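Local coordinates for protein glycoside Hydrolase (Bacteroides uniformis, PDB 5TA0) that probably hydrolyses agarose chains as part of the agarose metabolism of a human gut symbiont, holding agarose-derived oligosaccharides in a cleft of its alpha/beta barrel domain, at residues K47-H52 and S352-F357; Y414-D419 and E506-I511; D437-G442 and Y446-N451. All blocks are in the same frame, centred on the assembly; numbering follows the deposited sequence.

Contact 1: residues K47-H52 and S352-F357; sequences KFINFH and SMLMQF. With AAL (3,6-anhydro-alpha-L-galactopyranose), chain C.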
loop_
_atom_site.group_PDB
_atom_site.type_symbol
_atom_site.label_atom_id
_atom_site.label_comp_id
_atom_site.label_asym_id
_atom_site.label_seq_id
_atom_site.Cartn_x
_atom_site.Cartn_y
_atom_site.Cartn_z
ATOM N N LYS A 47 -6.253 8.995 2.473
ATOM C CA LYS A 47 -5.131 8.233 1.947
ATOM C C LYS A 47 -5.129 6.766 2.368
ATOM O O LYS A 47 -4.588 5.931 1.641
ATOM C CB LYS A 47 -3.815 8.869 2.410
ATOM C CG LYS A 47 -2.617 8.463 1.592
ATOM C CD LYS A 47 -1.506 9.482 1.777
ATOM C CE LYS A 47 -0.828 9.377 3.134
ATOM N NZ LYS A 47 0.380 10.255 3.253
ATOM N N PHE A 48 -5.702 6.464 3.537
ATOM C CA PHE A 48 -5.593 5.141 4.166
ATOM C C PHE A 48 -6.893 4.384 4.402
ATOM O O PHE A 48 -6.900 3.135 4.279
ATOM C CB PHE A 48 -4.850 5.247 5.495
ATOM C CG PHE A 48 -3.402 5.601 5.359
ATOM C CD1 PHE A 48 -2.538 4.836 4.577
ATOM C CD2 PHE A 48 -2.886 6.709 6.019
ATOM C CE1 PHE A 48 -1.190 5.163 4.482
ATOM C CE2 PHE A 48 -1.538 7.035 5.917
ATOM C CZ PHE A 48 -0.697 6.266 5.145
ATOM N N ILE A 49 -7.961 5.064 4.787
ATOM C CA ILE A 49 -9.237 4.377 5.103
ATOM C C ILE A 49 -10.158 4.531 3.905
ATOM O O ILE A 49 -10.986 5.437 3.806
ATOM C CB ILE A 49 -9.886 4.879 6.384
ATOM C CG1 ILE A 49 -8.872 4.884 7.539
ATOM C CG2 ILE A 49 -11.132 4.036 6.685
ATOM C CD1 ILE A 49 -8.219 3.557 7.862
ATOM N N ASN A 50 -9.983 3.611 2.962
ATOM C CA ASN A 50 -10.607 3.711 1.674
ATOM C C ASN A 50 -10.817 2.307 1.103
ATOM O O ASN A 50 -10.410 1.311 1.728
ATOM C CB ASN A 50 -9.772 4.604 0.754
ATOM C CG ASN A 50 -8.370 4.069 0.599
ATOM O OD1 ASN A 50 -8.210 2.885 0.243
ATOM N ND2 ASN A 50 -7.353 4.875 0.879
ATOM N N PHE A 51 -11.460 2.211 -0.065
ATOM C CA PHE A 51 -11.613 0.931 -0.759
ATOM C C PHE A 51 -11.770 1.150 -2.253
ATOM O O PHE A 51 -11.888 2.302 -2.730
ATOM C CB PHE A 51 -12.717 0.043 -0.153
ATOM C CG PHE A 51 -14.149 0.460 -0.426
ATOM C CD1 PHE A 51 -15.049 -0.418 -1.029
ATOM C CD2 PHE A 51 -14.640 1.686 0.005
ATOM C CE1 PHE A 51 -16.392 -0.084 -1.189
ATOM C CE2 PHE A 51 -15.980 2.027 -0.182
ATOM C CZ PHE A 51 -16.849 1.153 -0.788
ATOM N N HIS A 52 -11.717 0.033 -2.985
ATOM C CA HIS A 52 -11.595 0.048 -4.451
ATOM C C HIS A 52 -12.986 0.109 -5.055
ATOM O O HIS A 52 -13.500 -0.883 -5.560
ATOM C CB HIS A 52 -10.819 -1.199 -4.893
ATOM C CG HIS A 52 -10.369 -1.186 -6.322
ATOM N ND1 HIS A 52 -11.231 -1.073 -7.394
ATOM C CD2 HIS A 52 -9.128 -1.237 -6.852
ATOM C CE1 HIS A 52 -10.540 -1.086 -8.520
ATOM N NE2 HIS A 52 -9.268 -1.211 -8.213
ATOM N N SER A 352 -1.856 -5.138 9.012
ATOM C CA SER A 352 -0.413 -5.079 9.140
ATOM C C SER A 352 0.210 -4.184 8.074
ATOM O O SER A 352 1.050 -3.334 8.385
ATOM C CB SER A 352 0.248 -6.456 9.125
ATOM O OG SER A 352 -0.148 -7.227 10.245
ATOM N N MET A 353 -0.174 -4.374 6.800
ATOM C CA MET A 353 0.386 -3.544 5.755
ATOM C C MET A 353 0.071 -2.060 5.964
ATOM O O MET A 353 0.955 -1.202 5.783
ATOM C CB MET A 353 -0.132 -4.011 4.408
ATOM C CG MET A 353 0.436 -5.364 4.001
ATOM S SD MET A 353 0.112 -5.693 2.257
ATOM C CE MET A 353 0.908 -7.287 2.108
ATOM N N LEU A 354 -1.168 -1.768 6.368
ATOM C CA LEU A 354 -1.559 -0.397 6.666
ATOM C C LEU A 354 -0.639 0.238 7.686
ATOM O O LEU A 354 -0.173 1.348 7.486
ATOM C CB LEU A 354 -2.994 -0.326 7.147
ATOM C CG LEU A 354 -3.446 1.040 7.686
ATOM C CD1 LEU A 354 -3.237 2.167 6.677
ATOM C CD2 LEU A 354 -4.912 0.984 8.066
ATOM N N MET A 355 -0.374 -0.455 8.785
ATOM C CA MET A 355 0.539 0.103 9.794
ATOM C C MET A 355 1.913 0.443 9.184
ATOM O O MET A 355 2.516 1.491 9.478
ATOM C CB MET A 355 0.706 -0.883 10.955
ATOM C CG MET A 355 -0.556 -1.063 11.783
ATOM S SD MET A 355 -0.939 0.327 12.832
ATOM C CE MET A 355 0.201 0.119 14.217
ATOM N N GLN A 356 2.404 -0.423 8.307
ATOM C CA GLN A 356 3.709 -0.206 7.677
ATOM C C GLN A 356 3.658 0.961 6.706
ATOM O O GLN A 356 4.585 1.768 6.696
ATOM C CB GLN A 356 4.238 -1.491 7.039
ATOM C CG GLN A 356 4.421 -2.583 8.111
ATOM C CD GLN A 356 5.025 -3.875 7.643
ATOM O OE1 GLN A 356 4.422 -4.954 7.806
ATOM N NE2 GLN A 356 6.240 -3.802 7.116
ATOM N N PHE A 357 2.548 1.155 5.997
ATOM C CA PHE A 357 2.425 2.330 5.109
ATOM C C PHE A 357 2.329 3.622 5.921
ATOM O O PHE A 357 2.928 4.636 5.526
ATOM C CB PHE A 357 1.212 2.230 4.183
ATOM C CG PHE A 357 1.210 0.998 3.296
ATOM C CD1 PHE A 357 2.376 0.536 2.654
ATOM C CD2 PHE A 357 0.027 0.319 3.098
ATOM C CE1 PHE A 357 2.349 -0.591 1.844
ATOM C CE2 PHE A 357 -0.001 -0.776 2.287
ATOM C CZ PHE A 357 1.151 -1.244 1.679
HETATM C C1 AAL C . -8.300 -5.833 -11.007
HETATM C C2 AAL C . -8.141 -4.875 -12.206
HETATM C C3 AAL C . -9.359 -3.985 -12.391
HETATM C C4 AAL C . -10.608 -4.837 -12.425
HETATM C C5 AAL C . -10.680 -5.241 -10.986
HETATM C C6 AAL C . -10.378 -3.952 -10.290
HETATM O O2 AAL C . -7.961 -5.605 -13.425
HETATM O O3 AAL C . -9.541 -3.221 -11.194
HETATM O O4 AAL C . -11.739 -3.999 -12.739
HETATM O O5 AAL C . -9.646 -6.179 -10.670
#
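The Phe48 ring meets helix 340-358 obliquely: its CD1 lies 3.5 Å from Leu354 CD1 and its CE1 3.8 Å from Phe357 CB, resting on the base of Phe357 and not on its ring, while one face of the Phe48 ring is backed, near the rim, by the CB of its own neighbour Lys47. The Phe357 ring has one face over its helix's own Met353 O, 3.2 Å above the plane and offset toward the rim, and makes an edge-to-face contact with Tyr326. On Leu354, CG stands anti to the backbone N (chi1 171°), which carries the branched end toward the segment 47-52. There the two methyls divide the work: CD1 touches Phe48 CB, CG and CD1, and CD2 reaches Ile49 CD1 at 4.2 Å, the two side chains crossing at about a right angle. Phe413 of helix 411-416 packs on both Ile49 and Leu354. With an alanine at Phe48, Leu354 CD1 and Phe357 CB would probably lose their main partner in the 47-52 segment, opening a gap between this turn and the helix. Farther along, Asn50 ND2 bonds to Ala367 O of strand 364-369, a tie between the first and last strands of the barrel's parallel sheet. His52 then reaches the glycan pocket, where it meets the anhydrogalactose by carbon contact, CE1 lying 3.4 Å from C6 of the sugar, while Arg83 holds its NE2 by a hydrogen bond. Between them, 47-52 and 352-357 meet by hydrocarbon packing without a hydrogen bond, and the polar ties of each go elsewhere.

Contact 2: residues Y414-D419 and E506-I511; sequences YQLWKD and EATCVI. With EDO (1,2-ethanediol), chain O.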
loop_
_atom_site.group_PDB
_atom_site.type_symbol
_atom_site.label_atom_id
_atom_site.label_comp_id
_atom_site.label_asym_id
_atom_site.label_seq_id
_atom_site.Cartn_x
_atom_site.Cartn_y
_atom_site.Cartn_z
ATOM N N TYR A 414 -13.367 -1.429 8.719
ATOM C CA TYR A 414 -13.839 -0.048 8.814
ATOM C C TYR A 414 -14.466 0.243 10.177
ATOM O O TYR A 414 -14.401 1.362 10.663
ATOM C CB TYR A 414 -14.757 0.297 7.616
ATOM C CG TYR A 414 -14.005 0.057 6.330
ATOM C CD1 TYR A 414 -14.094 -1.154 5.647
ATOM C CD2 TYR A 414 -13.109 1.002 5.852
ATOM C CE1 TYR A 414 -13.341 -1.394 4.503
ATOM C CE2 TYR A 414 -12.347 0.791 4.708
ATOM C CZ TYR A 414 -12.454 -0.418 4.033
ATOM O OH TYR A 414 -11.679 -0.704 2.927
ATOM N N GLN A 415 -15.033 -0.786 10.816
ATOM C CA GLN A 415 -15.504 -0.677 12.181
ATOM C C GLN A 415 -14.330 -0.503 13.142
ATOM O O GLN A 415 -14.360 0.346 14.051
ATOM C CB GLN A 415 -16.361 -1.904 12.553
ATOM C CG GLN A 415 -17.673 -1.914 11.805
ATOM C CD GLN A 415 -18.422 -3.224 11.839
ATOM O OE1 GLN A 415 -17.854 -4.296 11.990
ATOM N NE2 GLN A 415 -19.726 -3.125 11.640
ATOM N N LEU A 416 -13.265 -1.246 12.921
ATOM C CA LEU A 416 -12.085 -1.162 13.768
ATOM C C LEU A 416 -11.450 0.227 13.717
ATOM O O LEU A 416 -11.054 0.763 14.751
ATOM C CB LEU A 416 -11.064 -2.224 13.361
ATOM C CG LEU A 416 -9.712 -2.266 14.054
ATOM C CD1 LEU A 416 -9.864 -2.621 15.520
ATOM C CD2 LEU A 416 -8.801 -3.253 13.352
ATOM N N TRP A 417 -11.352 0.783 12.508
ATOM C CA TRP A 417 -10.674 2.070 12.293
ATOM C C TRP A 417 -11.619 3.266 12.369
ATOM O O TRP A 417 -11.221 4.397 12.091
ATOM C CB TRP A 417 -9.923 2.040 10.935
ATOM C CG TRP A 417 -8.681 1.201 11.004
ATOM C CD1 TRP A 417 -8.584 -0.170 10.792
ATOM C CD2 TRP A 417 -7.353 1.633 11.342
ATOM N NE1 TRP A 417 -7.305 -0.581 10.986
ATOM C CE2 TRP A 417 -6.526 0.499 11.326
ATOM C CE3 TRP A 417 -6.781 2.873 11.653
ATOM C CZ2 TRP A 417 -5.151 0.574 11.593
ATOM C CZ3 TRP A 417 -5.425 2.940 11.899
ATOM C CH2 TRP A 417 -4.630 1.815 11.881
ATOM N N LYS A 418 -12.882 3.055 12.743
ATOM C CA LYS A 418 -13.856 4.151 12.849
ATOM C C LYS A 418 -13.309 5.237 13.802
ATOM O O LYS A 418 -12.705 4.930 14.829
ATOM C CB LYS A 418 -15.210 3.617 13.344
ATOM C CG LYS A 418 -16.358 4.581 13.201
ATOM C CD LYS A 418 -17.637 4.012 13.789
ATOM C CE LYS A 418 -18.856 4.853 13.486
ATOM N NZ LYS A 418 -18.828 6.184 14.159
ATOM N N ASP A 419 -13.473 6.495 13.400
ATOM C CA ASP A 419 -13.113 7.653 14.218
ATOM C C ASP A 419 -11.630 7.982 14.242
ATOM O O ASP A 419 -11.282 9.100 14.628
ATOM C CB ASP A 419 -13.612 7.552 15.679
ATOM C CG ASP A 419 -15.050 7.135 15.790
ATOM O OD1 ASP A 419 -15.895 7.841 15.225
ATOM O OD2 ASP A 419 -15.328 6.096 16.443
ATOM N N GLU A 506 -1.748 -12.626 15.121
ATOM C CA GLU A 506 -1.935 -11.760 13.926
ATOM C C GLU A 506 -3.074 -10.741 14.084
ATOM O O GLU A 506 -3.668 -10.304 13.094
ATOM C CB GLU A 506 -2.102 -12.610 12.654
ATOM C CG GLU A 506 -0.877 -13.397 12.272
ATOM C CD GLU A 506 -1.118 -14.235 11.040
ATOM O OE1 GLU A 506 -1.814 -15.282 11.162
ATOM O OE2 GLU A 506 -0.673 -13.844 9.937
ATOM N N ALA A 507 -3.380 -10.327 15.316
ATOM C CA ALA A 507 -4.527 -9.516 15.593
ATOM C C ALA A 507 -4.165 -8.024 15.643
ATOM O O ALA A 507 -2.981 -7.647 15.655
ATOM C CB ALA A 507 -5.186 -9.952 16.912
ATOM N N THR A 508 -5.202 -7.202 15.671
ATOM C CA THR A 508 -5.036 -5.754 15.850
ATOM C C THR A 508 -5.953 -5.300 16.953
ATOM O O THR A 508 -7.111 -5.780 17.047
ATOM C CB THR A 508 -5.387 -5.005 14.541
ATOM O OG1 THR A 508 -4.644 -5.556 13.460
ATOM C CG2 THR A 508 -5.068 -3.521 14.624
ATOM N N CYS A 509 -5.494 -4.359 17.782
ATOM C CA CYS A 509 -6.395 -3.627 18.638
ATOM C C CYS A 509 -6.284 -2.124 18.385
ATOM O O CYS A 509 -5.211 -1.621 18.028
ATOM C CB CYS A 509 -6.181 -3.919 20.126
ATOM S SG CYS A 509 -4.536 -3.546 20.783
ATOM N N VAL A 510 -7.413 -1.449 18.547
ATOM C CA VAL A 510 -7.478 0.019 18.562
ATOM C C VAL A 510 -8.061 0.374 19.930
ATOM O O VAL A 510 -9.224 0.016 20.225
ATOM C CB VAL A 510 -8.331 0.603 17.418
ATOM C CG1 VAL A 510 -8.540 2.112 17.592
ATOM C CG2 VAL A 510 -7.690 0.298 16.067
ATOM N N ILE A 511 -7.245 1.046 20.738
ATOM C CA ILE A 511 -7.636 1.440 22.105
ATOM C C ILE A 511 -7.938 2.921 22.058
ATOM O O ILE A 511 -7.108 3.724 21.628
ATOM C CB ILE A 511 -6.512 1.127 23.095
ATOM C CG1 ILE A 511 -6.141 -0.365 23.057
ATOM C CG2 ILE A 511 -6.921 1.540 24.517
ATOM C CD1 ILE A 511 -4.768 -0.689 23.552
HETATM C C1 EDO O . -10.877 -4.078 3.655
HETATM O O1 EDO O . -10.079 -2.999 4.041
HETATM C C2 EDO O . -10.253 -5.254 4.365
HETATM O O2 EDO O . -9.320 -5.787 3.431
#
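Leu416 lies across one face of strand 508-514 with its forked end, laying one methyl against each of two residues of the strand and crossing both obliquely. Its CG is anti to the backbone N (chi1 176°), which swings the fork toward the strand from a CA-CB bond that does not itself aim there. CD1 comes to 3.7 Å from Val510 CG2, and CD2 to 4.0 Å from Thr508 CG2. Thr508 and Val510 both direct their side chains at the helix end, and Cys509 between them turns away. Thr508 offers its methyl, with OG1 turned beside the backbone N and bonded to Asn450 ND2 on the adjacent strand. Val510 CG2 also lies 3.6 Å from Leu416 O, a carbonyl near the C-terminal end of helix 411-416 that accepts a hydrogen bond from Arg476. Trp417, the first residue beyond the helix, packs on Leu354 and Met358 of helix 340-358 and on Ile448. Past it, Lys418 NZ pairs with Asp419 OD1 at 3.5 Å, a long salt bridge. At the other end of the segment, the Tyr414 hydroxyl bonds to Asn50 O and accepts a hydrogen bond of 3.0 Å from O1 of an ethanediol, probably a crystallisation additive. Helix and strand therefore meet through aliphatic groups and the Leu416 carbonyl, without a hydrogen bond across; the polar ties lie around this buried patch, and Arg476, on the strand next to Val510, links helix end and following loop to the beta-sandwich by hydrogen bonds to Leu416 O and Lys418 O and a salt bridge to Asp419 OD2.

Contact 3: residues D437-G442 and Y446-N451; sequences DAYVDG and YFIINN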
loop_
_atom_site.group_PDB
_atom_site.type_symbol
_atom_site.label_atom_id
_atom_site.label_comp_id
_atom_site.label_asym_id
_atom_site.label_seq_id
_atom_site.Cartn_x
_atom_site.Cartn_y
_atom_site.Cartn_z
ATOM N N ASP A 437 1.228 2.529 16.848
ATOM C CA ASP A 437 1.089 3.922 16.379
ATOM C C ASP A 437 -0.022 4.572 17.200
ATOM O O ASP A 437 -0.806 3.883 17.881
ATOM C CB ASP A 437 0.796 3.937 14.854
ATOM C CG ASP A 437 1.260 5.202 14.150
ATOM O OD1 ASP A 437 1.721 6.175 14.784
ATOM O OD2 ASP A 437 1.119 5.205 12.903
ATOM N N ALA A 438 -0.101 5.900 17.168
ATOM C CA ALA A 438 -1.124 6.602 17.938
ATOM C C ALA A 438 -1.390 7.981 17.399
ATOM O O ALA A 438 -0.480 8.627 16.862
ATOM C CB ALA A 438 -0.723 6.696 19.397
ATOM N N TYR A 439 -2.637 8.422 17.562
ATOM C CA TYR A 439 -3.129 9.706 17.034
ATOM C C TYR A 439 -4.038 10.362 18.062
ATOM O O TYR A 439 -4.893 9.696 18.668
ATOM C CB TYR A 439 -3.845 9.521 15.660
ATOM C CG TYR A 439 -2.905 8.918 14.634
ATOM C CD1 TYR A 439 -2.129 9.751 13.836
ATOM C CD2 TYR A 439 -2.699 7.555 14.549
ATOM C CE1 TYR A 439 -1.192 9.241 12.946
ATOM C CE2 TYR A 439 -1.759 7.032 13.673
ATOM C CZ TYR A 439 -1.006 7.876 12.878
ATOM O OH TYR A 439 -0.042 7.401 12.019
ATOM N N VAL A 440 -3.853 11.665 18.241
ATOM C CA VAL A 440 -4.582 12.459 19.244
ATOM C C VAL A 440 -5.519 13.438 18.547
ATOM O O VAL A 440 -5.077 14.306 17.788
ATOM C CB VAL A 440 -3.595 13.276 20.091
ATOM C CG1 VAL A 440 -4.352 14.220 21.037
ATOM C CG2 VAL A 440 -2.655 12.369 20.885
ATOM N N ASP A 441 -6.810 13.268 18.769
ATOM C CA ASP A 441 -7.835 14.129 18.228
ATOM C C ASP A 441 -8.568 14.807 19.370
ATOM O O ASP A 441 -9.584 14.306 19.846
ATOM C CB ASP A 441 -8.842 13.339 17.397
ATOM C CG ASP A 441 -9.921 14.225 16.772
ATOM O OD1 ASP A 441 -9.626 15.381 16.439
ATOM O OD2 ASP A 441 -11.034 13.739 16.569
ATOM N N GLY A 442 -8.032 15.938 19.798
ATOM C CA GLY A 442 -8.652 16.698 20.910
ATOM C C GLY A 442 -8.609 15.935 22.217
ATOM O O GLY A 442 -7.552 15.711 22.771
ATOM N N TYR A 446 -6.161 7.541 20.031
ATOM C CA TYR A 446 -6.303 6.227 19.391
ATOM C C TYR A 446 -4.941 5.588 19.395
ATOM O O TYR A 446 -3.996 6.125 18.812
ATOM C CB TYR A 446 -6.850 6.365 17.955
ATOM C CG TYR A 446 -8.147 7.096 17.946
ATOM C CD1 TYR A 446 -9.326 6.431 18.267
ATOM C CD2 TYR A 446 -8.198 8.463 17.693
ATOM C CE1 TYR A 446 -10.523 7.102 18.311
ATOM C CE2 TYR A 446 -9.405 9.154 17.730
ATOM C CZ TYR A 446 -10.558 8.454 18.040
ATOM O OH TYR A 446 -11.768 9.104 18.124
ATOM N N PHE A 447 -4.826 4.453 20.088
ATOM C CA PHE A 447 -3.590 3.707 20.249
ATOM C C PHE A 447 -3.768 2.382 19.506
ATOM O O PHE A 447 -4.626 1.562 19.883
ATOM C CB PHE A 447 -3.357 3.498 21.747
ATOM C CG PHE A 447 -2.029 2.901 22.135
ATOM C CD1 PHE A 447 -0.910 2.877 21.313
ATOM C CD2 PHE A 447 -1.899 2.401 23.440
ATOM C CE1 PHE A 447 0.291 2.343 21.761
ATOM C CE2 PHE A 447 -0.697 1.908 23.889
ATOM C CZ PHE A 447 0.384 1.885 23.062
ATOM N N ILE A 448 -3.027 2.216 18.408
ATOM C CA ILE A 448 -3.216 1.045 17.528
ATOM C C ILE A 448 -2.035 0.128 17.669
ATOM O O ILE A 448 -0.891 0.563 17.600
ATOM C CB ILE A 448 -3.373 1.450 16.041
ATOM C CG1 ILE A 448 -4.427 2.544 15.852
ATOM C CG2 ILE A 448 -3.706 0.243 15.190
ATOM C CD1 ILE A 448 -3.870 3.924 15.601
ATOM N N ILE A 449 -2.306 -1.169 17.876
ATOM C CA ILE A 449 -1.255 -2.157 18.072
ATOM C C ILE A 449 -1.574 -3.363 17.202
ATOM O O ILE A 449 -2.707 -3.823 17.203
ATOM C CB ILE A 449 -1.092 -2.575 19.561
ATOM C CG1 ILE A 449 -1.103 -1.330 20.472
ATOM C CG2 ILE A 449 0.148 -3.428 19.750
ATOM C CD1 ILE A 449 -1.085 -1.638 21.962
ATOM N N ASN A 450 -0.562 -3.835 16.481
ATOM C CA ASN A 450 -0.718 -4.947 15.532
ATOM C C ASN A 450 0.348 -6.005 15.776
ATOM O O ASN A 450 1.501 -5.710 16.004
ATOM C CB ASN A 450 -0.617 -4.390 14.108
ATOM C CG ASN A 450 -0.668 -5.475 13.040
ATOM O OD1 ASN A 450 0.351 -5.895 12.510
ATOM N ND2 ASN A 450 -1.861 -5.942 12.755
ATOM N N ASN A 451 -0.081 -7.265 15.658
ATOM C CA ASN A 451 0.778 -8.411 15.905
ATOM C C ASN A 451 1.170 -9.081 14.590
ATOM O O ASN A 451 0.303 -9.536 13.868
ATOM C CB ASN A 451 -0.005 -9.384 16.805
ATOM C CG ASN A 451 0.837 -10.536 17.317
ATOM O OD1 ASN A 451 2.068 -10.569 17.167
ATOM N ND2 ASN A 451 0.139 -11.517 17.938
HETATM O O HOH W 1 -12.098 11.293 16.738
#
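Tyr439 and Ile448 approach each other because both carry their gamma carbon anti to the carbonyl carbon (chi1 -59° for Tyr439 CG, -50° for Ile448 CG1); Ile448 chi2, at 104°, lies away from a staggered value. Ile448 CD1 consequently sits at the edge of the tyrosine ring, in its plane, 4.0 Å from Tyr439 CD2. The phenol oxygen of Tyr439 donates to Asp437 OD2 over 2.6 Å, meeting the carboxylate from above its plane, and Asp437 OD1 also pairs with Arg424. The backbones lock in antiparallel register. Asp437-Ile448 and Tyr439-Tyr446 are hydrogen-bonded pairs, Tyr446 N reaching Tyr439 O at 2.8 Å, whereas Ala438-Phe447 is the non-hydrogen-bonded pair between them. There Ala438 CA lies 3.0 Å from Tyr446 O, a CA-H...O contact. Nearer the turn, a water joins Asp441 OD2 to Tyr446 OH. The Tyr439-Ile448 face packs on Met355 and Met358 of helix 340-358, and the Ala438-Phe447 face on Leu29. This is a two-stranded antiparallel beta hairpin, 434-441 with 444-451, inside the large sheet of the beta-sandwich domain.

Contact 1 has its centre about 6 Å from the centre of the chain, while those of contacts 2 and 3 lie about 18 and 19 Å from it, with their own centres about 9 Å apart. Along the chain contact 1 closes first; contact 3 is then nested within the loop closed by contact 2. Strands 508-514 and 444-451 are neighbours in one sheet, tied by Ile511 N to Phe447 O and Cys509 N to Ile449 O. Helix 340-358 supplies one side of contact 1 and touches the other two: Leu354 meets Trp417, and Ser352 OG bonds to Asn450 OD1. Contact 1 thus lies in the sugar-binding barrel, contact 2 packs helix 411-416 on the sandwich sheet, and contact 3 lies within that sheet.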